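Local coordinates for transaminase (Bacillus megaterium, PDB 5G0A), which catalyses S-selective transfer of amino groups as a pyridoxal-5'-phosphate-dependent omega-transaminase of the class-III aminotransferase family, at the interface of chains A and B. Coordinates in Å, arbitrary orientation; residue numbers count along the deposited sequence, not the author numbering. Chains: chain A/B, Transaminase.

The interface of chains A and B. Residues chain A 25-27, 170-171; chain B 322-324.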
ATOM      1  N   PHE A  25     -12.148 -24.192   7.742  1.00 24.59           N
ATOM      2  CA  PHE A  25     -13.456 -23.966   8.386  1.00 24.85           C
ATOM      3  C   PHE A  25     -13.670 -24.730   9.697  1.00 26.64           C
ATOM      4  O   PHE A  25     -14.455 -24.293  10.536  1.00 28.13           O
ATOM      5  CB  PHE A  25     -14.617 -24.153   7.401  1.00 25.39           C
ATOM      6  CG  PHE A  25     -14.516 -23.222   6.209  1.00 25.15           C
ATOM      7  CD1 PHE A  25     -14.923 -21.897   6.320  1.00 25.70           C
ATOM      8  CD2 PHE A  25     -13.944 -23.664   5.020  1.00 23.96           C
ATOM      9  CE1 PHE A  25     -14.794 -21.021   5.239  1.00 24.44           C
ATOM     10  CE2 PHE A  25     -13.798 -22.801   3.931  1.00 24.76           C
ATOM     11  CZ  PHE A  25     -14.220 -21.483   4.046  1.00 23.54           C
ATOM     12  N   SER A  26     -12.933 -25.819   9.879  1.00 28.85           N
ATOM     13  CA  SER A  26     -12.980 -26.605  11.122  1.00 28.04           C
ATOM     14  C   SER A  26     -11.634 -26.596  11.817  1.00 27.71           C
ATOM     15  O   SER A  26     -10.599 -26.734  11.166  1.00 26.09           O
ATOM     16  CB  SER A  26     -13.324 -28.082  10.825  1.00 31.52           C
ATOM     17  OG  SER A  26     -14.565 -28.203  10.153  1.00 34.46           O
ATOM     18  N   THR A  27     -11.642 -26.494  13.150  1.00 26.59           N
ATOM     19  CA  THR A  27     -10.446 -26.862  13.907  1.00 25.31           C
ATOM     20  C   THR A  27     -10.147 -28.365  13.798  1.00 25.88           C
ATOM     21  O   THR A  27     -11.032 -29.144  13.538  1.00 26.50           O
ATOM     22  CB  THR A  27     -10.546 -26.501  15.402  1.00 25.79           C
ATOM     23  OG1 THR A  27     -11.532 -27.339  16.045  1.00 26.29           O
ATOM     24  CG2 THR A  27     -10.910 -25.040  15.591  1.00 26.07           C
ATOM     25  N   GLY A 170     -11.852 -18.202  15.815  1.00 27.30           N
ATOM     26  CA  GLY A 170     -11.845 -19.215  16.877  1.00 28.54           C
ATOM     27  C   GLY A 170     -12.917 -20.281  16.795  1.00 29.74           C
ATOM     28  O   GLY A 170     -13.857 -20.233  15.956  1.00 27.64           O
ATOM     29  N   GLU A 171     -12.775 -21.265  17.683  1.00 29.59           N
ATOM     30  CA  GLU A 171     -13.741 -22.345  17.811  1.00 29.46           C
ATOM     31  C   GLU A 171     -14.837 -21.922  18.789  1.00 30.64           C
ATOM     32  O   GLU A 171     -14.641 -21.976  20.009  1.00 29.60           O
ATOM     33  CB  GLU A 171     -13.060 -23.660  18.299  1.00 29.70           C
ATOM     34  CG  GLU A 171     -14.029 -24.854  18.263  1.00 30.68           C
ATOM     35  CD  GLU A 171     -13.446 -26.193  18.699  1.00 37.62           C
ATOM     36  OE1 GLU A 171     -12.289 -26.510  18.373  1.00 34.18           O
ATOM     37  OE2 GLU A 171     -14.194 -26.978  19.333  1.00 44.07           O
TER
ATOM     38  N   LYS B 322      -5.381 -25.265  15.361  1.00 27.37           N
ATOM     39  CA  LYS B 322      -6.102 -24.722  16.517  1.00 26.65           C
ATOM     40  C   LYS B 322      -7.168 -23.694  16.143  1.00 26.12           C
ATOM     41  O   LYS B 322      -7.893 -23.219  17.011  1.00 27.05           O
ATOM     42  CB  LYS B 322      -5.128 -24.088  17.526  1.00 28.16           C
ATOM     43  CG  LYS B 322      -4.266 -25.099  18.263  1.00 33.80           C
ATOM     44  CD  LYS B 322      -3.178 -24.373  19.043  1.00 36.73           C
ATOM     45  CE  LYS B 322      -2.233 -25.381  19.694  1.00 42.73           C
ATOM     46  NZ  LYS B 322      -2.769 -25.934  20.972  1.00 46.98           N
ATOM     47  N   HIS B 323      -7.269 -23.359  14.857  1.00 24.54           N
ATOM     48  CA  HIS B 323      -8.190 -22.313  14.408  1.00 24.70           C
ATOM     49  C   HIS B 323      -9.070 -22.776  13.267  1.00 24.58           C
ATOM     50  O   HIS B 323      -8.808 -23.828  12.652  1.00 23.65           O
ATOM     51  CB  HIS B 323      -7.361 -21.099  13.951  1.00 27.44           C
ATOM     52  CG  HIS B 323      -6.406 -20.617  14.990  1.00 30.80           C
ATOM     53  ND1 HIS B 323      -5.068 -20.954  14.985  1.00 31.20           N
ATOM     54  CD2 HIS B 323      -6.606 -19.877  16.103  1.00 34.86           C
ATOM     55  CE1 HIS B 323      -4.478 -20.406  16.032  1.00 31.90           C
ATOM     56  NE2 HIS B 323      -5.385 -19.743  16.723  1.00 38.93           N
ATOM     57  N   ARG B 324     -10.124 -22.002  13.009  1.00 24.90           N
ATOM     58  CA  ARG B 324     -10.967 -22.189  11.832  1.00 24.13           C
ATOM     59  C   ARG B 324     -10.413 -21.262  10.753  1.00 23.34           C
ATOM     60  O   ARG B 324     -10.422 -20.044  10.911  1.00 24.61           O
ATOM     61  CB  ARG B 324     -12.416 -21.824  12.125  1.00 24.05           C
ATOM     62  CG  ARG B 324     -13.068 -22.763  13.126  1.00 24.69           C
ATOM     63  CD  ARG B 324     -14.486 -22.348  13.402  1.00 24.63           C
ATOM     64  NE  ARG B 324     -15.146 -23.353  14.245  1.00 25.01           N
ATOM     65  CZ  ARG B 324     -16.230 -23.136  14.980  1.00 26.90           C
ATOM     66  NH1 ARG B 324     -16.797 -21.936  15.036  1.00 26.43           N
ATOM     67  NH2 ARG B 324     -16.740 -24.151  15.670  1.00 27.98           N
TER
HETATM   68  O   HOH W   1      -9.361 -24.638   9.798  1.00 25.12           O
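The methyl CG2 of A:Thr27 forms the apolar centre of this patch of the subunit interface, packing against the B:Lys322–B:Arg324 backbone and the root of the arginine side chain. It lies 3.7 Å from the carbonyl carbon C of B:His323 and 4.0 Å from CG of B:Arg324. The threonine torsion (chi1 69°) turns OG1 towards A:Glu171.

B:Arg324 buries the most surface here, 40 Å². Its chain, extended from CG to NE, threads between two stretches of chain A in van der Waals contact: CG packs against the carbonyl O of A:Phe25 at 3.3 Å, CD against that of A:Gly170 at 3.4 Å. At the far end the guanidinium lies flat under the backbone of A:Glu171, whose CA stands 3.8 Å above the centre of one face.

The glutamate and arginine side chains cross at about a right angle, although the carboxylate and guanidinium planes are only 18° apart. OE2 of A:Glu171 and NH2 of B:Arg324 remain 5.3 Å apart, which suggests long-range attraction rather than a salt bridge. Within chain A, the hydroxyl OG1 of A:Thr27 donates to OE1 of A:Glu171 at 2.6 Å, approaching 53° out of the carboxylate plane and tethering the two loops. Elsewhere on the rim, a water 2.8 Å from O of A:Ser26 also reaches O of B:His323.

Chain A loops, one following strand 168-169, embrace the start of strand 324-325 of chain B, probably helping to hold together the family's two-fold dimer; a twin exchanges the chains.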